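PDB 2OX4: putative mandelate racemase from Zymomonas mobilis, which binds magnesium and, as a member of the mandelate racemase branch of the enolase superfamily, probably acts as a lyase, perhaps a dehydratase. Local coordinates for residues Ile8-Val13 and Gly53-Tyr58; Pro113-Lys116 and Gly120-Arg123. All blocks are in the same frame, centred on the assembly; numbering follows the deposited sequence.

Interaction 1: Ile8-Val13 and Gly53-Tyr58; sequences IEIFHV and GILKDY
Ile10 of strand 5-13 and Leu55 of helix 48-62 point toward each other, packing the helix onto the antiparallel sheet of the enolase-type N-terminal domain. Both side chains leave their backbones pointed at the opposite segment, yet they pass at a slant rather than meeting end on. The two arms of Ile10 divide the work. Its CG2 methyl, anti to the backbone N, lies 3.9 Å from Leu55 CD1, beside the leucine branch. The longer arm runs past the base of Leu55, with Ile10 CG1 3.9 Å from Leu55 CB, and carries the CD1 methyl on to the helix backbone. For Leu55, chi1 of -69° sets CG anti to its own carbonyl carbon, which brings the CD1 methyl up to Ile10 CG2. No hydrogen bond crosses between the segments; the contact is apolar, buried and small, at 151 Å² summed over both sides.

Neighbouring residues continue the same layer. On the strand, Ile8 packs on Ala59 and Leu62 of the helix, while Leu55 also touches Phe98 of helix 89-110 and Ile24 of the next strand. Farther round helix 48-62 a second subunit packs: the end of Lys56 leads away from the strand, and its NZ is hydrogen-bonded to Ser49 OG of that subunit. On the helix backbone, the Ile10 CD1 methyl rests against the peptide between Leu55 and Lys56, 3.6 Å from Leu55 C and 3.5 Å from Lys56 N.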
loop_
_atom_site.group_PDB
_atom_site.type_symbol
_atom_site.label_atom_id
_atom_site.label_comp_id
_atom_site.label_asym_id
_atom_site.label_seq_id
_atom_site.Cartn_x
_atom_site.Cartn_y
_atom_site.Cartn_z
ATOM N N ILE C 8 -34.070 -14.544 34.588
ATOM C CA ILE C 8 -32.668 -14.178 34.473
ATOM C C ILE C 8 -32.282 -13.522 35.791
ATOM O O ILE C 8 -32.927 -12.575 36.238
ATOM C CB ILE C 8 -32.434 -13.226 33.276
ATOM C CG1 ILE C 8 -32.593 -13.990 31.956
ATOM C CG2 ILE C 8 -31.027 -12.570 33.353
ATOM C CD1 ILE C 8 -32.740 -13.097 30.744
ATOM N N GLU C 9 -31.230 -14.043 36.418
ATOM C CA GLU C 9 -30.767 -13.501 37.681
ATOM C C GLU C 9 -29.334 -13.044 37.559
ATOM O O GLU C 9 -28.503 -13.762 37.019
ATOM C CB GLU C 9 -30.861 -14.556 38.777
ATOM C CG GLU C 9 -32.274 -15.052 39.017
ATOM C CD GLU C 9 -32.279 -16.306 39.887
ATOM O OE1 GLU C 9 -32.125 -17.416 39.340
ATOM O OE2 GLU C 9 -32.411 -16.173 41.116
ATOM N N ILE C 10 -29.041 -11.849 38.062
ATOM C CA ILE C 10 -27.700 -11.282 37.887
ATOM C C ILE C 10 -27.096 -10.991 39.253
ATOM O O ILE C 10 -27.721 -10.329 40.076
ATOM C CB ILE C 10 -27.728 -9.987 37.019
ATOM C CG1 ILE C 10 -28.326 -10.287 35.644
ATOM C CG2 ILE C 10 -26.323 -9.389 36.874
ATOM C CD1 ILE C 10 -29.196 -9.164 35.134
ATOM N N PHE C 11 -25.883 -11.490 39.476
ATOM C CA PHE C 11 -25.213 -11.377 40.771
ATOM C C PHE C 11 -23.958 -10.539 40.600
ATOM O O PHE C 11 -22.984 -10.997 40.007
ATOM C CB PHE C 11 -24.798 -12.769 41.275
ATOM C CG PHE C 11 -25.935 -13.748 41.378
ATOM C CD1 PHE C 11 -26.327 -14.510 40.277
ATOM C CD2 PHE C 11 -26.596 -13.933 42.587
ATOM C CE1 PHE C 11 -27.374 -15.414 40.366
ATOM C CE2 PHE C 11 -27.645 -14.835 42.688
ATOM C CZ PHE C 11 -28.035 -15.584 41.583
ATOM N N HIS C 12 -23.979 -9.313 41.110
ATOM C CA HIS C 12 -22.769 -8.509 41.146
ATOM C C HIS C 12 -22.149 -8.711 42.544
ATOM O O HIS C 12 -22.578 -8.099 43.535
ATOM C CB HIS C 12 -23.078 -7.034 40.835
ATOM C CG HIS C 12 -21.859 -6.170 40.708
ATOM N ND1 HIS C 12 -21.923 -4.790 40.681
ATOM C CD2 HIS C 12 -20.544 -6.487 40.600
ATOM C CE1 HIS C 12 -20.702 -4.296 40.566
ATOM N NE2 HIS C 12 -19.846 -5.302 40.515
ATOM N N VAL C 13 -21.183 -9.623 42.608
ATOM C CA VAL C 13 -20.678 -10.157 43.885
ATOM C C VAL C 13 -20.011 -9.028 44.663
ATOM O O VAL C 13 -19.295 -8.203 44.079
ATOM C CB VAL C 13 -19.675 -11.323 43.665
ATOM C CG1 VAL C 13 -19.105 -11.818 45.013
ATOM C CG2 VAL C 13 -20.354 -12.476 42.943
ATOM N N GLY C 53 -25.340 -3.726 34.846
ATOM C CA GLY C 53 -26.376 -2.938 34.189
ATOM C C GLY C 53 -26.659 -3.382 32.763
ATOM O O GLY C 53 -27.821 -3.443 32.351
ATOM N N ILE C 54 -25.612 -3.707 32.003
ATOM C CA ILE C 54 -25.831 -4.217 30.640
ATOM C C ILE C 54 -26.602 -5.540 30.635
ATOM O O ILE C 54 -27.458 -5.768 29.762
ATOM C CB ILE C 54 -24.539 -4.280 29.755
ATOM C CG1 ILE C 54 -24.901 -4.279 28.260
ATOM C CG2 ILE C 54 -23.699 -5.532 30.051
ATOM C CD1 ILE C 54 -25.422 -2.975 27.727
ATOM N N LEU C 55 -26.316 -6.400 31.616
ATOM C CA LEU C 55 -26.998 -7.693 31.695
ATOM C C LEU C 55 -28.478 -7.488 31.997
ATOM O O LEU C 55 -29.342 -8.122 31.377
ATOM C CB LEU C 55 -26.336 -8.592 32.741
ATOM C CG LEU C 55 -24.938 -9.084 32.353
ATOM C CD1 LEU C 55 -24.288 -9.765 33.550
ATOM C CD2 LEU C 55 -25.032 -10.056 31.174
ATOM N N LYS C 56 -28.765 -6.552 32.902
ATOM C CA LYS C 56 -30.139 -6.178 33.217
ATOM C C LYS C 56 -30.881 -5.664 31.976
ATOM O O LYS C 56 -32.031 -6.031 31.733
ATOM C CB LYS C 56 -30.153 -5.142 34.352
ATOM C CG LYS C 56 -31.522 -4.541 34.681
ATOM C CD LYS C 56 -31.411 -3.458 35.754
ATOM C CE LYS C 56 -32.636 -2.544 35.730
ATOM N NZ LYS C 56 -32.362 -1.167 35.186
ATOM N N ASP C 57 -30.219 -4.830 31.177
ATOM C CA ASP C 57 -30.885 -4.258 30.004
ATOM C C ASP C 57 -31.132 -5.298 28.913
ATOM O O ASP C 57 -32.217 -5.334 28.314
ATOM C CB ASP C 57 -30.079 -3.088 29.458
ATOM C CG ASP C 57 -30.222 -1.838 30.318
ATOM O OD1 ASP C 57 -31.125 -1.781 31.181
ATOM O OD2 ASP C 57 -29.415 -0.916 30.142
ATOM N N TYR C 58 -30.136 -6.144 28.669
ATOM C CA TYR C 58 -30.272 -7.193 27.648
ATOM C C TYR C 58 -31.326 -8.219 28.043
ATOM O O TYR C 58 -31.972 -8.812 27.173
ATOM C CB TYR C 58 -28.957 -7.929 27.394
ATOM C CG TYR C 58 -27.888 -7.149 26.647
ATOM C CD1 TYR C 58 -26.603 -7.679 26.494
ATOM C CD2 TYR C 58 -28.152 -5.891 26.096
ATOM C CE1 TYR C 58 -25.607 -6.988 25.811
ATOM C CE2 TYR C 58 -27.158 -5.192 25.422
ATOM C CZ TYR C 58 -25.896 -5.742 25.279
ATOM O OH TYR C 58 -24.907 -5.046 24.611
#

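Interaction 2: Pro113-Lys116 and Gly120-Arg123; sequences PVYK and GKNR
Two hydrogen bonds join Tyr115 to the residues just beyond the turn, one from its backbone and one from its phenol. The firm one runs from Gly120 N to Tyr115 O and is 2.9 Å long. Its N-H...O angle is 149°, with the donor tilted 23° from the carbonyl plane. The other, from Lys121 NZ to Tyr115 OH at 3.3 Å, is weak. The stronger polar partner of both groups is Glu371, which forms a salt bridge with Lys121 NZ through OE2 and a hydrogen bond with Tyr115 OH through OE1.

Van der Waals packing fills in between. The lysine chain climbs obliquely alongside the ring, Lys121 CG 3.6 Å from Tyr115 CE1 and Lys121 CE 3.7 Å from Tyr115 CZ, while Gly120 C sits at the ring edge. A chi1 of 76° tucks the ring between its own backbone N and carbonyl carbon, and Lys116 CG lies above one face, toward the rim. A leucine in place of Tyr115 would probably leave Lys121's aliphatic chain without the ring along its length and Glu371 without its phenol partner.

Gly120 has a positive phi, and at its backbone angles a CB would be jammed against the carbonyl O of the residue before. Its i+5 to i backbone bond closes a six-residue turn in the loop that leads from helix 89-110 to strand 126-131, the first strand of the TIM-barrel-like domain.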
loop_
_atom_site.group_PDB
_atom_site.type_symbol
_atom_site.label_atom_id
_atom_site.label_comp_id
_atom_site.label_asym_id
_atom_site.label_seq_id
_atom_site.Cartn_x
_atom_site.Cartn_y
_atom_site.Cartn_z
ATOM N N PRO C 113 -21.185 -32.550 27.970
ATOM C CA PRO C 113 -20.306 -31.416 28.276
ATOM C C PRO C 113 -20.225 -30.492 27.065
ATOM O O PRO C 113 -20.313 -30.958 25.930
ATOM C CB PRO C 113 -18.937 -32.079 28.534
ATOM C CG PRO C 113 -19.001 -33.418 27.862
ATOM C CD PRO C 113 -20.459 -33.832 27.871
ATOM N N VAL C 114 -20.079 -29.193 27.313
ATOM C CA VAL C 114 -20.138 -28.190 26.246
ATOM C C VAL C 114 -19.144 -28.443 25.107
ATOM O O VAL C 114 -19.479 -28.224 23.938
ATOM C CB VAL C 114 -20.037 -26.744 26.816
ATOM C CG1 VAL C 114 -19.675 -25.721 25.731
ATOM C CG2 VAL C 114 -21.353 -26.358 27.457
ATOM N N TYR C 115 -17.939 -28.922 25.426
ATOM C CA TYR C 115 -16.927 -29.135 24.373
ATOM C C TYR C 115 -17.424 -30.096 23.274
ATOM O O TYR C 115 -17.012 -29.974 22.118
ATOM C CB TYR C 115 -15.570 -29.585 24.942
ATOM C CG TYR C 115 -15.551 -31.040 25.378
ATOM C CD1 TYR C 115 -15.312 -32.064 24.458
ATOM C CD2 TYR C 115 -15.777 -31.386 26.705
ATOM C CE1 TYR C 115 -15.313 -33.395 24.849
ATOM C CE2 TYR C 115 -15.767 -32.711 27.110
ATOM C CZ TYR C 115 -15.538 -33.707 26.180
ATOM O OH TYR C 115 -15.539 -35.016 26.593
ATOM N N LYS C 116 -18.314 -31.027 23.632
ATOM C CA LYS C 116 -18.891 -31.950 22.650
ATOM C C LYS C 116 -19.819 -31.212 21.679
ATOM O O LYS C 116 -20.055 -31.679 20.590
ATOM C CB LYS C 116 -19.647 -33.100 23.328
ATOM C CG LYS C 116 -18.781 -34.049 24.166
ATOM C CD LYS C 116 -18.337 -35.282 23.384
ATOM C CE LYS C 116 -17.615 -36.300 24.285
ATOM N NZ LYS C 116 -18.542 -37.327 24.854
ATOM N N GLY C 120 -15.768 -31.045 19.735
ATOM C CA GLY C 120 -15.098 -32.198 20.328
ATOM C C GLY C 120 -13.725 -31.829 20.868
ATOM O O GLY C 120 -13.396 -30.653 20.950
ATOM N N LYS C 121 -12.937 -32.831 21.260
ATOM C CA LYS C 121 -11.602 -32.613 21.837
ATOM C C LYS C 121 -10.546 -32.585 20.743
ATOM O O LYS C 121 -10.629 -33.362 19.790
ATOM C CB LYS C 121 -11.243 -33.775 22.778
ATOM C CG LYS C 121 -11.785 -33.640 24.176
ATOM C CD LYS C 121 -11.216 -34.717 25.091
ATOM C CE LYS C 121 -11.931 -34.685 26.419
ATOM N NZ LYS C 121 -12.431 -36.031 26.778
ATOM N N ASN C 122 -9.521 -31.739 20.912
ATOM C CA ASN C 122 -8.382 -31.722 20.009
ATOM C C ASN C 122 -7.126 -32.269 20.685
ATOM O O ASN C 122 -6.068 -32.390 20.059
ATOM C CB ASN C 122 -8.115 -30.293 19.524
ATOM C CG ASN C 122 -9.096 -29.864 18.483
ATOM O OD1 ASN C 122 -8.801 -29.879 17.290
ATOM N ND2 ASN C 122 -10.299 -29.505 18.922
ATOM N N ARG C 123 -7.259 -32.572 21.974
ATOM C CA ARG C 123 -6.155 -33.050 22.798
ATOM C C ARG C 123 -6.764 -33.613 24.083
ATOM O O ARG C 123 -7.915 -33.311 24.418
ATOM C CB ARG C 123 -5.186 -31.907 23.131
ATOM C CG ARG C 123 -5.838 -30.693 23.802
ATOM C CD ARG C 123 -4.935 -29.439 23.696
ATOM N NE ARG C 123 -4.762 -29.023 22.302
ATOM C CZ ARG C 123 -5.670 -28.350 21.603
ATOM N NH1 ARG C 123 -6.811 -27.966 22.178
ATOM N NH2 ARG C 123 -5.426 -28.040 20.335
#

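How the interactions relate
Interaction 1 comes first along the chain and closes before interaction 2 opens. Their centres are 29 Å apart, with about 17 Å between nearest atoms. Interaction 1 joins strand 5-13 to helix 48-62 in the N-terminal domain; interaction 2 follows helix 89-110, in the loop leading to strand 126-131 of the barrel. Helix 89-110 links them, since its Val90 meets Ile54 and its far end runs into the 113-116 loop. Each contact adjoins a different neighbouring subunit of the eight-chain assembly. They are thus separate pieces of packing, one within the N-terminal domain and one at its passage into the barrel, and neither reaches the magnesium site formed by Glu215, Glu241 and Glu267.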